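Local coordinates for 50S ribosomal protein L16 arginine hydroxylase (Escherichia coli, PDB 4CCL) that hydroxylates an arginine of ribosomal protein uL16 as an iron(II)- and 2-oxoglutarate-dependent oxygenase and regulates growth, at residues M1-T6 against R26-I32; T93-M97 against D109-I113; I293-K298 against L351-L357; R313-V318 against R330-D334. All coordinates share one frame; numbering follows the deposited sequence.

Interaction 1. Residues M1-T6 against R26-I32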
loop_
_atom_site.group_PDB
_atom_site.type_symbol
_atom_site.label_atom_id
_atom_site.label_comp_id
_atom_site.label_asym_id
_atom_site.label_seq_id
_atom_site.Cartn_x
_atom_site.Cartn_y
_atom_site.Cartn_z
HETATM N N MSE B 1 23.404 1.847 -35.756
HETATM C CA MSE B 1 23.118 0.952 -36.870
HETATM C C MSE B 1 21.611 0.762 -37.023
HETATM O O MSE B 1 20.820 1.448 -36.378
HETATM C CB MSE B 1 23.811 -0.398 -36.654
HETATM C CG MSE B 1 24.233 -1.110 -37.933
HETATM SE SE MSE B 1 24.888 -2.919 -37.622
HETATM C CE MSE B 1 24.536 -3.711 -39.374
ATOM N N GLU B 2 21.222 -0.157 -37.900
ATOM C CA GLU B 2 19.834 -0.571 -38.026
ATOM C C GLU B 2 19.809 -2.086 -38.167
ATOM O O GLU B 2 20.512 -2.647 -39.004
ATOM C CB GLU B 2 19.186 0.092 -39.241
ATOM C CG GLU B 2 17.713 -0.239 -39.426
ATOM N N TYR B 3 19.013 -2.750 -37.337
ATOM C CA TYR B 3 18.945 -4.207 -37.353
ATOM C C TYR B 3 17.643 -4.716 -37.964
ATOM O O TYR B 3 16.571 -4.182 -37.691
ATOM C CB TYR B 3 19.123 -4.764 -35.939
ATOM C CG TYR B 3 20.558 -4.773 -35.454
ATOM C CD1 TYR B 3 21.435 -5.776 -35.844
ATOM C CD2 TYR B 3 21.034 -3.784 -34.602
ATOM C CE1 TYR B 3 22.742 -5.794 -35.405
ATOM C CE2 TYR B 3 22.343 -3.794 -34.155
ATOM C CZ TYR B 3 23.193 -4.803 -34.560
ATOM O OH TYR B 3 24.498 -4.822 -34.122
ATOM N N GLN B 4 17.741 -5.754 -38.789
ATOM C CA GLN B 4 16.568 -6.307 -39.463
ATOM C C GLN B 4 16.240 -7.737 -39.022
ATOM O O GLN B 4 17.073 -8.640 -39.138
ATOM C CB GLN B 4 16.746 -6.246 -40.983
ATOM C CG GLN B 4 16.432 -4.887 -41.597
ATOM C CD GLN B 4 14.940 -4.623 -41.694
ATOM O OE1 GLN B 4 14.139 -5.552 -41.807
ATOM N NE2 GLN B 4 14.559 -3.351 -41.645
ATOM N N LEU B 5 15.022 -7.934 -38.523
ATOM C CA LEU B 5 14.572 -9.243 -38.049
ATOM C C LEU B 5 13.892 -10.041 -39.159
ATOM O O LEU B 5 13.024 -9.519 -39.860
ATOM C CB LEU B 5 13.611 -9.079 -36.867
ATOM C CG LEU B 5 14.122 -9.558 -35.508
ATOM C CD1 LEU B 5 13.022 -9.513 -34.450
ATOM C CD2 LEU B 5 14.688 -10.957 -35.645
ATOM N N THR B 6 14.278 -11.306 -39.304
ATOM C CA THR B 6 13.745 -12.154 -40.367
ATOM C C THR B 6 12.545 -12.981 -39.907
ATOM O O THR B 6 12.003 -13.784 -40.667
ATOM C CB THR B 6 14.828 -13.088 -40.942
ATOM O OG1 THR B 6 15.288 -13.980 -39.920
ATOM C CG2 THR B 6 16.002 -12.277 -41.471
ATOM N N ARG B 26 19.000 -17.871 -37.702
ATOM C CA ARG B 26 19.314 -16.711 -38.532
ATOM C C ARG B 26 18.240 -15.638 -38.401
ATOM O O ARG B 26 17.785 -15.083 -39.402
ATOM C CB ARG B 26 19.471 -17.113 -40.001
ATOM C CG ARG B 26 20.451 -18.244 -40.246
ATOM C CD ARG B 26 21.846 -17.736 -40.573
ATOM N NE ARG B 26 22.350 -18.331 -41.809
ATOM C CZ ARG B 26 22.612 -17.648 -42.919
ATOM N NH1 ARG B 26 22.431 -16.336 -42.952
ATOM N NH2 ARG B 26 23.065 -18.277 -43.996
ATOM N N GLY B 27 17.821 -15.372 -37.166
ATOM C CA GLY B 27 16.874 -14.306 -36.892
ATOM C C GLY B 27 17.431 -13.014 -37.448
ATOM O O GLY B 27 16.711 -12.213 -38.043
ATOM N N PHE B 28 18.731 -12.827 -37.255
ATOM C CA PHE B 28 19.468 -11.767 -37.920
ATOM C C PHE B 28 20.443 -12.384 -38.914
ATOM O O PHE B 28 21.224 -13.268 -38.558
ATOM C CB PHE B 28 20.229 -10.914 -36.907
ATOM C CG PHE B 28 19.343 -10.151 -35.973
ATOM C CD1 PHE B 28 18.661 -9.027 -36.408
ATOM C CD2 PHE B 28 19.193 -10.553 -34.656
ATOM C CE1 PHE B 28 17.845 -8.321 -35.550
ATOM C CE2 PHE B 28 18.377 -9.850 -33.793
ATOM C CZ PHE B 28 17.702 -8.733 -34.241
ATOM N N ASN B 29 20.384 -11.925 -40.161
ATOM C CA ASN B 29 21.325 -12.359 -41.186
ATOM C C ASN B 29 22.597 -11.531 -41.129
ATOM O O ASN B 29 22.536 -10.309 -40.972
ATOM C CB ASN B 29 20.705 -12.239 -42.578
ATOM C CG ASN B 29 19.488 -13.121 -42.756
ATOM O OD1 ASN B 29 19.350 -14.153 -42.097
ATOM N ND2 ASN B 29 18.598 -12.722 -43.656
ATOM N N ASN B 30 23.737 -12.201 -41.283
ATOM C CA ASN B 30 25.050 -11.572 -41.170
ATOM C C ASN B 30 25.117 -10.682 -39.941
ATOM O O ASN B 30 25.281 -9.468 -40.049
ATOM C CB ASN B 30 25.364 -10.755 -42.425
ATOM C CG ASN B 30 25.219 -11.566 -43.694
ATOM O OD1 ASN B 30 24.371 -11.274 -44.536
ATOM N ND2 ASN B 30 26.047 -12.595 -43.838
ATOM N N PHE B 31 24.998 -11.296 -38.770
ATOM C CA PHE B 31 24.851 -10.534 -37.542
ATOM C C PHE B 31 26.166 -9.897 -37.123
ATOM O O PHE B 31 27.175 -10.574 -36.935
ATOM C CB PHE B 31 24.300 -11.418 -36.422
ATOM C CG PHE B 31 24.125 -10.700 -35.115
ATOM C CD1 PHE B 31 23.066 -9.827 -34.923
ATOM C CD2 PHE B 31 25.017 -10.902 -34.075
ATOM C CE1 PHE B 31 22.907 -9.166 -33.719
ATOM C CE2 PHE B 31 24.861 -10.246 -32.871
ATOM C CZ PHE B 31 23.805 -9.378 -32.693
ATOM N N ILE B 32 26.134 -8.578 -36.985
ATOM C CA ILE B 32 27.290 -7.815 -36.550
ATOM C C ILE B 32 27.014 -7.284 -35.155
ATOM O O ILE B 32 26.076 -6.512 -34.948
ATOM C CB ILE B 32 27.576 -6.641 -37.492
ATOM C CG1 ILE B 32 27.699 -7.143 -38.932
ATOM C CG2 ILE B 32 28.836 -5.916 -37.056
ATOM C CD1 ILE B 32 27.222 -6.148 -39.967
HETATM O O HOH W 1 18.433 -10.025 -40.987
#

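Interaction 2. Residues T93-M97 against D109-I113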
loop_
_atom_site.group_PDB
_atom_site.type_symbol
_atom_site.label_atom_id
_atom_site.label_comp_id
_atom_site.label_asym_id
_atom_site.label_seq_id
_atom_site.Cartn_x
_atom_site.Cartn_y
_atom_site.Cartn_z
ATOM N N THR B 93 23.879 -0.678 -29.221
ATOM C CA THR B 93 23.169 -1.752 -28.542
ATOM C C THR B 93 21.680 -1.429 -28.493
ATOM O O THR B 93 20.840 -2.307 -28.695
ATOM C CB THR B 93 23.716 -1.995 -27.118
ATOM O OG1 THR B 93 25.067 -2.468 -27.197
ATOM C CG2 THR B 93 22.873 -3.031 -26.393
ATOM N N ALA B 94 21.361 -0.160 -28.251
ATOM C CA ALA B 94 19.974 0.288 -28.226
ATOM C C ALA B 94 19.283 -0.012 -29.548
ATOM O O ALA B 94 18.087 -0.315 -29.574
ATOM C CB ALA B 94 19.896 1.774 -27.911
ATOM N N ALA B 95 20.040 0.066 -30.641
ATOM C CA ALA B 95 19.503 -0.278 -31.961
ATOM C C ALA B 95 18.903 -1.692 -32.044
ATOM O O ALA B 95 17.973 -1.929 -32.816
ATOM C CB ALA B 95 20.557 -0.087 -33.034
ATOM N N LEU B 96 19.431 -2.622 -31.252
ATOM C CA LEU B 96 18.946 -4.005 -31.252
ATOM C C LEU B 96 17.488 -4.133 -30.804
ATOM O O LEU B 96 16.812 -5.104 -31.143
ATOM C CB LEU B 96 19.828 -4.894 -30.364
ATOM C CG LEU B 96 20.742 -5.927 -31.031
ATOM C CD1 LEU B 96 21.143 -7.007 -30.035
ATOM C CD2 LEU B 96 20.074 -6.541 -32.251
HETATM N N MSE B 97 17.016 -3.157 -30.034
HETATM C CA MSE B 97 15.676 -3.198 -29.458
HETATM C C MSE B 97 14.591 -2.923 -30.500
HETATM O O MSE B 97 13.516 -3.524 -30.461
HETATM C CB MSE B 97 15.571 -2.188 -28.311
HETATM C CG MSE B 97 16.604 -2.389 -27.215
HETATM SE SE MSE B 97 15.882 -3.287 -25.646
HETATM C CE MSE B 97 14.723 -1.868 -24.990
ATOM N N ASP B 109 11.323 -4.711 -21.617
ATOM C CA ASP B 109 12.074 -4.213 -20.470
ATOM C C ASP B 109 13.365 -3.510 -20.866
ATOM O O ASP B 109 13.416 -2.281 -20.882
ATOM C CB ASP B 109 12.383 -5.353 -19.493
ATOM C CG ASP B 109 12.989 -4.857 -18.190
ATOM O OD1 ASP B 109 12.852 -3.653 -17.892
ATOM O OD2 ASP B 109 13.593 -5.671 -17.459
ATOM N N ASP B 110 14.378 -4.294 -21.227
ATOM C CA ASP B 110 15.716 -3.784 -21.525
ATOM C C ASP B 110 16.591 -4.862 -22.168
ATOM O O ASP B 110 16.159 -6.001 -22.346
ATOM C CB ASP B 110 16.401 -3.270 -20.251
ATOM C CG ASP B 110 16.014 -1.841 -19.912
ATOM O OD1 ASP B 110 15.968 -1.000 -20.834
ATOM O OD2 ASP B 110 15.733 -1.566 -18.727
ATOM N N LEU B 111 17.831 -4.493 -22.481
ATOM C CA LEU B 111 18.784 -5.383 -23.138
ATOM C C LEU B 111 19.943 -5.697 -22.194
ATOM O O LEU B 111 20.728 -4.809 -21.859
ATOM C CB LEU B 111 19.313 -4.712 -24.413
ATOM C CG LEU B 111 19.997 -5.498 -25.544
ATOM C CD1 LEU B 111 21.349 -6.063 -25.151
ATOM C CD2 LEU B 111 19.102 -6.607 -26.046
HETATM N N MSE B 112 20.064 -6.955 -21.777
HETATM C CA MSE B 112 21.205 -7.338 -20.945
HETATM C C MSE B 112 22.177 -8.211 -21.739
HETATM O O MSE B 112 21.762 -9.107 -22.471
HETATM C CB MSE B 112 20.751 -8.016 -19.641
HETATM C CG MSE B 112 20.658 -9.541 -19.672
HETATM SE SE MSE B 112 22.353 -10.454 -19.279
HETATM C CE MSE B 112 21.709 -12.286 -19.408
ATOM N N ILE B 113 23.469 -7.928 -21.610
ATOM C CA ILE B 113 24.481 -8.644 -22.386
ATOM C C ILE B 113 25.338 -9.537 -21.498
ATOM O O ILE B 113 25.732 -9.134 -20.408
ATOM C CB ILE B 113 25.408 -7.665 -23.141
ATOM C CG1 ILE B 113 24.590 -6.758 -24.057
ATOM C CG2 ILE B 113 26.462 -8.420 -23.946
ATOM C CD1 ILE B 113 25.420 -5.793 -24.869
#

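Interaction 3. Residues I293-K298 against L351-L357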
loop_
_atom_site.group_PDB
_atom_site.type_symbol
_atom_site.label_atom_id
_atom_site.label_comp_id
_atom_site.label_asym_id
_atom_site.label_seq_id
_atom_site.Cartn_x
_atom_site.Cartn_y
_atom_site.Cartn_z
ATOM N N ILE B 293 15.894 25.985 -28.469
ATOM C CA ILE B 293 15.403 24.672 -28.869
ATOM C C ILE B 293 14.617 24.798 -30.167
ATOM O O ILE B 293 14.808 24.010 -31.106
ATOM C CB ILE B 293 14.530 24.040 -27.773
ATOM C CG1 ILE B 293 15.418 23.544 -26.634
ATOM C CG2 ILE B 293 13.710 22.888 -28.338
ATOM C CD1 ILE B 293 14.663 23.121 -25.416
ATOM N N TYR B 294 13.742 25.802 -30.211
ATOM C CA TYR B 294 13.038 26.158 -31.437
ATOM C C TYR B 294 14.063 26.342 -32.549
ATOM O O TYR B 294 13.971 25.709 -33.603
ATOM C CB TYR B 294 12.240 27.456 -31.242
ATOM C CG TYR B 294 11.392 27.880 -32.433
ATOM C CD1 TYR B 294 11.976 28.378 -33.596
ATOM C CD2 TYR B 294 10.006 27.798 -32.387
ATOM C CE1 TYR B 294 11.209 28.764 -34.674
ATOM C CE2 TYR B 294 9.228 28.188 -33.463
ATOM C CZ TYR B 294 9.836 28.669 -34.604
ATOM O OH TYR B 294 9.070 29.057 -35.676
ATOM N N ASP B 295 15.041 27.208 -32.299
ATOM C CA ASP B 295 16.069 27.518 -33.284
ATOM C C ASP B 295 16.880 26.288 -33.670
ATOM O O ASP B 295 17.041 26.010 -34.855
ATOM C CB ASP B 295 16.992 28.635 -32.789
ATOM C CG ASP B 295 16.319 29.996 -32.798
ATOM O OD1 ASP B 295 15.413 30.212 -33.630
ATOM O OD2 ASP B 295 16.698 30.852 -31.969
ATOM N N ALA B 296 17.381 25.559 -32.672
ATOM C CA ALA B 296 18.161 24.348 -32.926
ATOM C C ALA B 296 17.419 23.395 -33.849
ATOM O O ALA B 296 17.986 22.896 -34.819
ATOM C CB ALA B 296 18.505 23.644 -31.625
ATOM N N LEU B 297 16.147 23.156 -33.553
ATOM C CA LEU B 297 15.332 22.277 -34.384
ATOM C C LEU B 297 15.139 22.833 -35.796
ATOM O O LEU B 297 15.341 22.123 -36.782
ATOM C CB LEU B 297 13.981 22.010 -33.724
ATOM C CG LEU B 297 14.034 21.052 -32.535
ATOM C CD1 LEU B 297 12.652 20.876 -31.933
ATOM C CD2 LEU B 297 14.616 19.711 -32.960
ATOM N N LYS B 298 14.760 24.104 -35.889
ATOM C CA LYS B 298 14.572 24.750 -37.188
ATOM C C LYS B 298 15.890 24.903 -37.946
ATOM O O LYS B 298 15.896 25.090 -39.164
ATOM C CB LYS B 298 13.895 26.112 -37.020
ATOM C CG LYS B 298 12.401 26.029 -36.754
ATOM C CD LYS B 298 11.651 25.570 -37.995
ATOM C CE LYS B 298 10.223 25.158 -37.667
ATOM N NZ LYS B 298 9.423 26.276 -37.095
ATOM N N LEU B 351 5.594 23.649 -32.287
ATOM C CA LEU B 351 6.681 24.517 -31.832
ATOM C C LEU B 351 6.268 25.987 -31.745
ATOM O O LEU B 351 6.850 26.756 -30.978
ATOM C CB LEU B 351 7.913 24.372 -32.731
ATOM C CG LEU B 351 8.636 23.023 -32.762
ATOM C CD1 LEU B 351 9.775 23.084 -33.765
ATOM C CD2 LEU B 351 9.151 22.633 -31.380
ATOM N N GLU B 352 5.262 26.371 -32.527
ATOM C CA GLU B 352 4.777 27.747 -32.534
ATOM C C GLU B 352 4.095 28.095 -31.211
ATOM O O GLU B 352 4.159 29.233 -30.752
ATOM C CB GLU B 352 3.819 27.978 -33.710
ATOM C CG GLU B 352 4.282 27.372 -35.036
ATOM C CD GLU B 352 5.676 27.822 -35.448
ATOM O OE1 GLU B 352 6.024 28.997 -35.205
ATOM O OE2 GLU B 352 6.420 27.002 -36.029
ATOM N N ASP B 353 3.451 27.101 -30.605
ATOM C CA ASP B 353 2.801 27.260 -29.307
ATOM C C ASP B 353 3.865 27.335 -28.218
ATOM O O ASP B 353 4.602 26.374 -28.000
ATOM C CB ASP B 353 1.856 26.081 -29.046
ATOM C CG ASP B 353 1.026 26.247 -27.779
ATOM O OD1 ASP B 353 1.285 27.181 -26.993
ATOM O OD2 ASP B 353 0.110 25.424 -27.567
ATOM N N PRO B 354 3.939 28.482 -27.525
ATOM C CA PRO B 354 4.923 28.706 -26.461
ATOM C C PRO B 354 4.769 27.724 -25.302
ATOM O O PRO B 354 5.752 27.429 -24.625
ATOM C CB PRO B 354 4.614 30.136 -25.999
ATOM C CG PRO B 354 3.947 30.775 -27.166
ATOM C CD PRO B 354 3.133 29.686 -27.787
ATOM N N SER B 355 3.559 27.219 -25.084
ATOM C CA SER B 355 3.328 26.237 -24.029
ATOM C C SER B 355 3.995 24.906 -24.361
ATOM O O SER B 355 4.721 24.344 -23.537
ATOM C CB SER B 355 1.832 26.036 -23.790
ATOM O OG SER B 355 1.281 27.121 -23.065
ATOM N N PHE B 356 3.744 24.407 -25.568
ATOM C CA PHE B 356 4.372 23.173 -26.024
ATOM C C PHE B 356 5.885 23.315 -26.037
ATOM O O PHE B 356 6.601 22.409 -25.617
ATOM C CB PHE B 356 3.886 22.778 -27.421
ATOM C CG PHE B 356 4.511 21.510 -27.938
ATOM C CD1 PHE B 356 3.955 20.280 -27.635
ATOM C CD2 PHE B 356 5.660 21.547 -28.716
ATOM C CE1 PHE B 356 4.527 19.110 -28.101
ATOM C CE2 PHE B 356 6.236 20.380 -29.185
ATOM C CZ PHE B 356 5.670 19.162 -28.876
ATOM N N LEU B 357 6.363 24.452 -26.534
ATOM C CA LEU B 357 7.793 24.721 -26.590
ATOM C C LEU B 357 8.381 24.705 -25.183
ATOM O O LEU B 357 9.484 24.201 -24.963
ATOM C CB LEU B 357 8.055 26.070 -27.263
ATOM C CG LEU B 357 9.516 26.411 -27.550
ATOM C CD1 LEU B 357 10.157 25.315 -28.389
ATOM C CD2 LEU B 357 9.629 27.760 -28.244
#

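Interaction 4. Residues R313-V318 against R330-D334. With SO4 (sulfate ion), chain O.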
loop_
_atom_site.group_PDB
_atom_site.type_symbol
_atom_site.label_atom_id
_atom_site.label_comp_id
_atom_site.label_asym_id
_atom_site.label_seq_id
_atom_site.Cartn_x
_atom_site.Cartn_y
_atom_site.Cartn_z
ATOM N N ARG B 313 1.671 5.889 -24.253
ATOM C CA ARG B 313 0.416 6.610 -24.400
ATOM C C ARG B 313 -0.757 5.818 -23.833
ATOM O O ARG B 313 -1.023 4.694 -24.261
ATOM C CB ARG B 313 0.159 6.949 -25.870
ATOM C CG ARG B 313 -1.150 7.677 -26.102
ATOM C CD ARG B 313 -1.457 7.830 -27.578
ATOM N NE ARG B 313 -0.770 8.970 -28.177
ATOM C CZ ARG B 313 -1.191 10.227 -28.079
ATOM N NH1 ARG B 313 -2.292 10.509 -27.397
ATOM N NH2 ARG B 313 -0.506 11.204 -28.657
ATOM N N ILE B 314 -1.443 6.403 -22.857
ATOM C CA ILE B 314 -2.683 5.833 -22.347
ATOM C C ILE B 314 -3.802 6.839 -22.573
ATOM O O ILE B 314 -3.836 7.898 -21.945
ATOM C CB ILE B 314 -2.580 5.484 -20.852
ATOM C CG1 ILE B 314 -1.214 4.864 -20.548
ATOM C CG2 ILE B 314 -3.713 4.553 -20.441
ATOM C CD1 ILE B 314 -1.179 4.018 -19.293
ATOM N N GLY B 315 -4.724 6.498 -23.466
ATOM C CA GLY B 315 -5.725 7.447 -23.909
ATOM C C GLY B 315 -5.061 8.633 -24.582
ATOM O O GLY B 315 -4.221 8.465 -25.468
ATOM N N ASP B 316 -5.435 9.836 -24.159
ATOM C CA ASP B 316 -4.873 11.061 -24.720
ATOM C C ASP B 316 -3.702 11.620 -23.909
ATOM O O ASP B 316 -3.173 12.685 -24.227
ATOM C CB ASP B 316 -5.965 12.118 -24.898
ATOM C CG ASP B 316 -6.937 11.767 -26.008
ATOM O OD1 ASP B 316 -7.935 11.068 -25.733
ATOM O OD2 ASP B 316 -6.699 12.187 -27.162
ATOM N N ASP B 317 -3.310 10.908 -22.858
ATOM C CA ASP B 317 -2.203 11.335 -22.010
ATOM C C ASP B 317 -0.940 10.563 -22.361
ATOM O O ASP B 317 -1.000 9.364 -22.640
ATOM C CB ASP B 317 -2.542 11.094 -20.541
ATOM C CG ASP B 317 -3.961 11.491 -20.199
ATOM O OD1 ASP B 317 -4.375 12.606 -20.577
ATOM O OD2 ASP B 317 -4.662 10.681 -19.555
ATOM N N VAL B 318 0.209 11.235 -22.338
ATOM C CA VAL B 318 1.464 10.526 -22.577
ATOM C C VAL B 318 2.272 10.520 -21.277
ATOM O O VAL B 318 2.069 11.376 -20.430
ATOM C CB VAL B 318 2.231 11.127 -23.781
ATOM C CG1 VAL B 318 3.602 10.498 -23.937
ATOM C CG2 VAL B 318 1.429 10.929 -25.056
ATOM N N ARG B 330 -1.667 16.613 -30.731
ATOM C CA ARG B 330 -1.550 15.160 -30.862
ATOM C C ARG B 330 -0.400 14.626 -31.736
ATOM O O ARG B 330 0.302 13.707 -31.316
ATOM C CB ARG B 330 -2.892 14.525 -31.245
ATOM C CG ARG B 330 -2.931 13.025 -31.034
ATOM C CD ARG B 330 -4.300 12.449 -31.352
ATOM N NE ARG B 330 -4.222 11.015 -31.616
ATOM C CZ ARG B 330 -4.293 10.075 -30.680
ATOM N NH1 ARG B 330 -4.454 10.412 -29.407
ATOM N NH2 ARG B 330 -4.206 8.796 -31.018
ATOM N N PRO B 331 -0.225 15.162 -32.963
ATOM C CA PRO B 331 0.862 14.656 -33.815
ATOM C C PRO B 331 2.230 14.731 -33.139
ATOM O O PRO B 331 3.054 13.824 -33.288
ATOM C CB PRO B 331 0.826 15.603 -35.018
ATOM C CG PRO B 331 -0.579 16.048 -35.098
ATOM C CD PRO B 331 -1.045 16.162 -33.675
ATOM N N ALA B 332 2.451 15.806 -32.393
ATOM C CA ALA B 332 3.705 16.013 -31.683
ATOM C C ALA B 332 3.913 14.961 -30.599
ATOM O O ALA B 332 4.990 14.368 -30.491
ATOM C CB ALA B 332 3.736 17.399 -31.083
ATOM N N LEU B 333 2.878 14.735 -29.794
ATOM C CA LEU B 333 2.948 13.752 -28.719
ATOM C C LEU B 333 3.168 12.350 -29.272
ATOM O O LEU B 333 3.950 11.573 -28.722
ATOM C CB LEU B 333 1.683 13.778 -27.860
ATOM C CG LEU B 333 1.391 15.039 -27.044
ATOM C CD1 LEU B 333 0.418 14.722 -25.915
ATOM C CD2 LEU B 333 2.671 15.655 -26.503
ATOM N N ASP B 334 2.471 12.036 -30.362
ATOM C CA ASP B 334 2.643 10.761 -31.048
ATOM C C ASP B 334 4.070 10.611 -31.559
ATOM O O ASP B 334 4.650 9.524 -31.509
ATOM C CB ASP B 334 1.656 10.639 -32.209
ATOM C CG ASP B 334 0.269 10.243 -31.754
ATOM O OD1 ASP B 334 0.162 9.382 -30.857
ATOM O OD2 ASP B 334 -0.713 10.797 -32.292
HETATM S S SO4 O . -4.767 5.647 -28.588
HETATM O O1 SO4 O . -3.940 6.709 -29.151
HETATM O O2 SO4 O . -5.415 6.129 -27.371
HETATM O O3 SO4 O . -5.785 5.252 -29.557
HETATM O O4 SO4 O . -3.929 4.495 -28.270
#

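Interaction 1. Residues M1-T6 against R26-I32
Tyr3 turns the edge of its ring toward the face of Phe28, an edge-to-face (T-shaped) pair with centroids 5.7 Å apart and planes at 71°. Its CB also rests 3.8 Å from Phe28 CE1. Further out, Tyr3 CE1 meets Phe31 CE1 at 3.8 Å; these two rings are inclined at 33°, and with Phe28 they form an aromatic cluster. Tyr3 CG stands anti to the carbonyl carbon (chi1 -78°), which sends the ring across to residues 31 and 32, where OH donates to Ile32 O in the plane of the ring; the modelled 2.5 Å is very short and its exact length uncertain. Leu5 covers one face of Phe28: its CD2 sits 4.2 Å from the ring centroid, close to the normal, a CH-pi contact. At the far end Thr6 N donates to Gly27 O at 2.9 Å, and Thr6 OG1 lies near the carbonyl oxygens of both Arg26 and Gly27. One water bridges the strip between, donating to Gln4 O and accepting from Asn29 N. Phe28 also touches Ile134 and Ile178 of strands 131-135 and 178-181, so both segments pack near that edge of the JmjC beta-sheet. With an alanine in place of Phe28, Leu5 CD2 and the edge of Tyr3 would probably lose the surface they pack on and a gap would open toward the sheet. The chemistry is thus divided: aromatic and aliphatic groups fill the inner side, while polar bonds to main-chain carbonyls at Tyr3 and Thr6 pin the N-terminal segment at two points.

Interaction 2. Residues T93-M97 against D109-I113
Thr93 and Leu111 make the tight end of this contact, with Thr93 CG2 3.6 Å from Leu111 CD1. Thr93 places this methyl anti to its own N (chi1 of OG1 -65°), facing the strand, while OG1 is hydrogen-bonded to His90 ND1. The same CG2 meets Ile113 CD1 tip to tip at 4.1 Å, so one methyl touches two residues whose side chains leave the same side of strand 108-116. Selenomethionine Met97 approaches the other flank of Leu111: bent at chi2 and chi3, its chain lays SE 3.9 Å from Leu111 CB and just as near the peptide joining Asp110 to Leu111. Packing is looser elsewhere. Leu96 CD1 reaches Leu111 CD2 only at 4.5 Å, and Met97, which is partly exposed, brings CE no nearer than 4.3 Å to Asp109 O. The acidic groups here look elsewhere, Asp109 to Arg276 and Asp110 to Asn87 and His277. With no polar bond between the segments, the contact is apolar packing of residues 93-97 against one face of a strand. That strand belongs to the antiparallel sheet of the JmjC domain, a double-stranded beta-helix of the cupin class, and leads directly into Ser114, a probable substrate-binding residue.

Interaction 3. Residues I293-K298 against L351-L357
Apolar packing between helix 290-298 and the loop and first turn that lead into helix 354-365 centres on Tyr294, Leu351 and Leu357. Leu351 sets its CB 4.0 Å from Tyr294 CD2, and its CD2 branch meets Leu297 CD1 at the same distance, the two leucine side chains crossing at about a right angle. Leu357 CD2 touches Tyr294 CB, at the base of the ring, while its second branch, CD1, lies 4.3 Å from Ile293 CG2. The ring edge faces Leu351, and Leu351 O lies in the ring plane, 3.6 Å from Tyr294 CD2. Both segments belong to the ROXA-like winged-helix domain, and on their buried side Ile293 and Leu297 meet Phe371 of the last strand and Leu351 meets Leu360. The polar contacts lie on the exposed side. With CG anti to the backbone N (chi1 -176°), Tyr294 carries its hydroxyl out to Glu352, and OH donates at 3.1 Å to OE1 on the syn side; ring and carboxylate planes lie 88° apart. The other oxygen, OE2, pairs with Lys298 NZ at 3.3 Å, a salt bridge whose hydrogen bond is weak. Both Glu352 oxygens thus have partners, one turn apart on the helix. Helix capping is local: Asp353 is the N-cap, its OD1 accepting from Ser355 N at 3.0 Å from above the carboxylate plane, while OD2 is hydrogen-bonded to His329 NE2.

Interaction 4. Residues R313-V318 against R330-D334
Arg313 has one guanidinium face partly overlapped by that of Arg330, off-centre and turned by 50°, the NH1 atoms close but, both being donors, not hydrogen-bonded; Val318 CG2 sits under the opposite face, 4.0 Å from its plane. This is probably the wing of the ROXA-like winged-helix domain: strands 311-314 and 317-320, joined by a type II' turn from Ile314 to Asp317, pack against the first turn of helix 330-338. Below the charged layer Val318 CG2 and Leu333 CB meet at 4.0 Å, the side chains running alongside in opposite senses. Arg313 is extended up to CD and bends at chi3 (-83°), bringing NE to Asp334 OD1 at 2.9 Å, a salt bridge whose hydrogen bond is weak and far from straight. Asp316 OD2 gives Arg330 a long salt bridge, and Asp334 OD2 adds charge attraction to Arg330 NE. A leucine in place of Arg313 would probably leave Asp334 OD1 without its salt-bridge partner and Arg330 free to turn. Arg313 also packs on Asp241 of the second subunit. The two arginines border a sulfate, probably from the crystallisation liquor; Arg330 NH2 donates to its O1 in the guanidinium plane at 2.8 Å, with an N-H...O angle of 166°.

Overall arrangement
From the N terminus, interaction 1 closes the first loop, bringing residues 1-6 back against 26-32 around helix 9-15 and strand 22-24. Interaction 2 follows in series, a short closure of 93-97 on strand 108-116, and the two touch: Leu96 packs against Tyr3 and Phe28, so the N-terminal segment is joined to the JmjC sheet through both. Far along the chain, interaction 3 spans residues 293 to 357 and encloses interaction 4, the smaller closure of 313-318 on 330-334. These two meet where Phe356 packs on Ala332 and Leu333, within the winged-helix domain. The two pairs stay apart, nearest atoms about 15 Å or more from each other.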